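Succinoglycan biosynthesis protein (Bacillus cereus ATCC 14579, PDB 3B55) binds calcium and, as a member of the erythromycin esterase-like family, may act as a hydrolase, though its substrate is not clear from its name. Local coordinates at residues 76-81 with 337-342; 107-112 with 299-304. The protein carries 1 engineered substitution. One frame throughout, in Å; residues are numbered along the deposited sequence.

Contact 1. Residues 76-81 with 337-342; sequences SIVGLG and VSIGTS
Val-78 and Leu-80 line up beside Val-337 and Ile-339 on one face of two neighbouring parallel strands, deep in the mixed beta-sheet at the core of this erythromycin esterase-like fold. Val-78 and Val-337 lie side by side and point the same way, CG2 of Val-78 standing 4.0 Å from CB of Val-337. One step on, Leu-80 and Ile-339 repeat this pairing, with Leu-80 CD1 against Ile-339 CG2. Ile-339 also reaches back: its CG1 is anti to the carbonyl carbon (chi1 -63°), which carries CD1 obliquely across to Val-78 CG1 at 3.8 Å. Helix 88-104 covers this apolar face over Val-78 and Leu-80 through Leu-101, Ile-97 and Val-98, while Ile-429 of the next strand packs on Val-337 and Ile-339. Gly-79 is the bridge partner of Ser-338, whose side chain lies on the opposite face and whose OG is hydrogen-bonded to Val-310 O. A parallel ladder joins the backbones, each strand giving and receiving in turn, from Val-337 N on Ile-77 O to Gly-81 N on Ile-339 O. Beyond it a side chain takes over: Thr-341 OG1, which also receives Ala-83 N, donates to Gly-81 O at 2.7 Å.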
# COMPACT_ATOMS: atom_id res chain seq x y z
N SER A 76 6.98 0.91 14.53
CA SER A 76 6.16 -0.30 14.47
C SER A 76 5.60 -0.55 13.07
O SER A 76 5.23 -1.67 12.72
CB SER A 76 4.98 -0.17 15.42
OG SER A 76 5.42 0.28 16.68
N ILE A 77 5.51 0.51 12.28
CA ILE A 77 4.94 0.40 10.96
C ILE A 77 5.64 1.38 10.03
O ILE A 77 5.75 2.57 10.32
CB ILE A 77 3.42 0.64 11.05
CG1 ILE A 77 2.80 0.75 9.66
CG2 ILE A 77 3.15 1.87 11.91
CD1 ILE A 77 1.28 0.75 9.70
N VAL A 78 6.14 0.84 8.92
CA VAL A 78 6.88 1.61 7.93
C VAL A 78 6.19 1.63 6.58
O VAL A 78 5.96 0.58 5.97
CB VAL A 78 8.31 1.01 7.76
CG1 VAL A 78 9.03 1.67 6.58
CG2 VAL A 78 9.10 1.19 9.05
N GLY A 79 5.87 2.84 6.11
CA GLY A 79 5.23 2.99 4.82
C GLY A 79 6.32 2.95 3.76
O GLY A 79 7.33 3.64 3.90
N LEU A 80 6.13 2.15 2.72
CA LEU A 80 7.13 2.04 1.66
C LEU A 80 6.43 2.35 0.34
O LEU A 80 5.81 1.47 -0.27
CB LEU A 80 7.72 0.62 1.66
CG LEU A 80 8.95 0.28 0.81
CD1 LEU A 80 10.08 1.28 1.10
CD2 LEU A 80 9.41 -1.16 1.14
N GLY A 81 6.53 3.60 -0.10
CA GLY A 81 5.85 3.98 -1.33
C GLY A 81 6.58 3.82 -2.64
O GLY A 81 7.81 3.77 -2.68
N VAL A 337 6.94 5.31 10.24
CA VAL A 337 8.02 5.89 9.46
C VAL A 337 7.59 5.77 8.01
O VAL A 337 7.13 4.71 7.58
CB VAL A 337 9.36 5.14 9.66
CG1 VAL A 337 10.36 5.59 8.61
CG2 VAL A 337 9.91 5.43 11.05
N SER A 338 7.72 6.85 7.26
CA SER A 338 7.30 6.84 5.86
C SER A 338 8.48 6.98 4.91
O SER A 338 9.22 7.96 4.93
CB SER A 338 6.30 7.98 5.62
OG SER A 338 5.94 8.07 4.26
N ILE A 339 8.64 5.97 4.06
CA ILE A 339 9.70 5.96 3.07
C ILE A 339 9.09 6.09 1.69
O ILE A 339 8.20 5.33 1.32
CB ILE A 339 10.51 4.66 3.12
CG1 ILE A 339 11.19 4.52 4.48
CG2 ILE A 339 11.55 4.64 2.01
CD1 ILE A 339 11.91 3.21 4.69
N GLY A 340 9.57 7.06 0.91
CA GLY A 340 9.04 7.24 -0.43
C GLY A 340 10.14 7.07 -1.46
O GLY A 340 11.31 7.23 -1.15
N THR A 341 9.76 6.71 -2.68
CA THR A 341 10.73 6.54 -3.77
C THR A 341 10.53 7.67 -4.75
O THR A 341 9.43 8.23 -4.85
CB THR A 341 10.56 5.19 -4.51
OG1 THR A 341 9.17 4.93 -4.75
CG2 THR A 341 11.16 4.05 -3.69
N SER A 342 11.59 8.03 -5.47
CA SER A 342 11.49 9.11 -6.44
C SER A 342 12.31 8.77 -7.68
O SER A 342 13.29 8.03 -7.61
CB SER A 342 11.97 10.42 -5.81
OG SER A 342 11.54 11.53 -6.59

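Contact 2. Residues 107-112 with 299-304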
# COMPACT_ATOMS: atom_id res chain seq x y z
N PHE A 107 10.39 -7.09 11.07
CA PHE A 107 9.07 -6.90 10.47
C PHE A 107 8.52 -8.24 10.00
O PHE A 107 9.19 -9.00 9.31
CB PHE A 107 9.13 -5.87 9.34
CG PHE A 107 9.26 -4.46 9.83
CD1 PHE A 107 10.49 -3.96 10.24
CD2 PHE A 107 8.14 -3.66 9.97
CE1 PHE A 107 10.61 -2.69 10.79
CE2 PHE A 107 8.24 -2.38 10.52
CZ PHE A 107 9.48 -1.89 10.93
N THR A 108 7.28 -8.51 10.38
CA THR A 108 6.64 -9.78 10.03
C THR A 108 5.36 -9.70 9.21
O THR A 108 4.71 -10.73 8.97
CB THR A 108 6.32 -10.59 11.31
OG1 THR A 108 5.58 -9.76 12.22
CG2 THR A 108 7.61 -11.05 12.00
N ASN A 109 4.97 -8.50 8.78
CA ASN A 109 3.77 -8.36 7.98
C ASN A 109 3.96 -7.40 6.84
O ASN A 109 4.57 -6.35 7.00
CB ASN A 109 2.60 -7.89 8.84
CG ASN A 109 2.44 -8.71 10.09
OD1 ASN A 109 2.93 -8.34 11.16
ND2 ASN A 109 1.77 -9.85 9.97
N LEU A 110 3.46 -7.79 5.68
CA LEU A 110 3.54 -6.95 4.51
C LEU A 110 2.11 -6.65 4.09
O LEU A 110 1.37 -7.55 3.68
CB LEU A 110 4.27 -7.67 3.37
CG LEU A 110 4.30 -6.92 2.03
CD1 LEU A 110 4.99 -5.58 2.19
CD2 LEU A 110 5.03 -7.75 0.98
N VAL A 111 1.73 -5.39 4.22
CA VAL A 111 0.40 -4.96 3.84
C VAL A 111 0.52 -4.34 2.46
O VAL A 111 1.21 -3.34 2.26
CB VAL A 111 -0.19 -3.93 4.83
CG1 VAL A 111 -1.54 -3.45 4.33
CG2 VAL A 111 -0.34 -4.58 6.21
N LEU A 112 -0.14 -4.96 1.49
CA LEU A 112 -0.10 -4.48 0.12
C LEU A 112 -1.29 -3.65 -0.23
O LEU A 112 -2.39 -3.85 0.29
CB LEU A 112 -0.07 -5.65 -0.87
CG LEU A 112 1.07 -6.65 -0.85
CD1 LEU A 112 0.74 -7.76 -1.82
CD2 LEU A 112 2.39 -5.98 -1.23
N GLY A 299 1.63 -7.30 14.65
CA GLY A 299 2.98 -6.80 14.90
C GLY A 299 3.59 -5.78 13.95
O GLY A 299 2.90 -5.04 13.26
N LYS A 300 4.92 -5.75 13.93
CA LYS A 300 5.65 -4.82 13.08
C LYS A 300 5.24 -5.05 11.63
O LYS A 300 5.40 -6.15 11.09
CB LYS A 300 7.15 -5.01 13.28
CG LYS A 300 7.55 -4.88 14.75
CD LYS A 300 8.67 -3.88 14.96
CE LYS A 300 9.96 -4.36 14.34
NZ LYS A 300 11.09 -3.44 14.68
N THR A 301 4.72 -4.00 11.01
CA THR A 301 4.21 -4.08 9.65
C THR A 301 4.83 -3.14 8.63
O THR A 301 5.32 -2.06 8.97
CB THR A 301 2.68 -3.83 9.68
OG1 THR A 301 2.06 -4.82 10.50
CG2 THR A 301 2.07 -3.89 8.28
N ILE A 302 4.80 -3.58 7.37
CA ILE A 302 5.32 -2.81 6.24
C ILE A 302 4.17 -2.49 5.29
O ILE A 302 3.58 -3.40 4.72
CB ILE A 302 6.37 -3.61 5.43
CG1 ILE A 302 7.55 -3.98 6.32
CG2 ILE A 302 6.85 -2.78 4.25
CD1 ILE A 302 8.61 -4.78 5.60
N VAL A 303 3.85 -1.21 5.12
CA VAL A 303 2.76 -0.83 4.23
C VAL A 303 3.33 -0.50 2.86
O VAL A 303 3.92 0.55 2.65
CB VAL A 303 1.99 0.37 4.78
CG1 VAL A 303 0.83 0.71 3.86
CG2 VAL A 303 1.48 0.06 6.18
N TRP A 304 3.14 -1.43 1.93
CA TRP A 304 3.62 -1.31 0.57
C TRP A 304 2.50 -0.79 -0.34
O TRP A 304 1.49 -1.47 -0.54
CB TRP A 304 4.11 -2.69 0.12
CG TRP A 304 4.42 -2.86 -1.33
CD1 TRP A 304 3.58 -2.65 -2.39
CD2 TRP A 304 5.63 -3.39 -1.87
NE1 TRP A 304 4.19 -3.02 -3.56
CE2 TRP A 304 5.45 -3.48 -3.27
CE3 TRP A 304 6.85 -3.79 -1.32
CZ2 TRP A 304 6.45 -3.97 -4.13
CZ3 TRP A 304 7.85 -4.28 -2.17
CH2 TRP A 304 7.64 -4.36 -3.56
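Phe-107 lays one ring face against Lys-300 where two parallel strands of the central mixed sheet, 109-112 and 301-306, begin to pair. Lys-300 CB makes a CH-pi contact 4.1 Å from the ring centroid, and Thr-301 O lies at the ring edge, 3.3 Å from CE2. Ile-302 CG1 approaches the same ring obliquely, at CD2. On the sheet face carrying Ile-302, Leu-110 CD1 touches both Trp-304 CB, at 3.7 Å, and Ile-302 CG2. Trp-304 CG is anti to the backbone N (chi1 170°), placing the indole alongside Leu-112, whose CD2 lies over the five-membered ring, 3.9 Å from its centroid. On the face of Val-111 and Thr-301, their CG2 methyls are pressed to 3.3 Å, tighter than usual. Backbone hydrogen bonds set this register: Ile-302 N to Asn-109 O, Val-111 N to Ile-302 O, and Trp-304 N to Val-111 O. In the next shell, helices 88-104 and 144-158 cover the Ile-302 and Trp-304 face, and Lys-94 adds a cation-pi contact to the indole. Thr-294 of helix 278-298 packs on Asn-109, Val-111 and Thr-301. Gly-299, the first residue beyond that helix, has positive phi (111°) where the chain turns into the strand, and Thr-301 OG1 donates back to Gly-299 O at 2.9 Å.

Contacts 1 and 2 are adjacent parts of one sheet, with centres about 11 Å apart; strand 77-82 of contact 1 lies next to strand 301-306 of contact 2, and along the chain contact 2 is nested within the loop that contact 1 closes. Probable hydrogen bonds join them, Leu-80 N to Val-303 O at 2.7 Å and Val-303 N to Val-78 O at 2.9 Å. Val-78 CG2 also packs on Phe-107 CZ at 3.6 Å. Both pairs run toward the calcium site of His-85 and Glu-113: the ion lies about 10 Å from residue Gly-81, which has no side chain, and about 9 Å from the side chain of Trp-304, and Glu-113 directly follows Leu-112.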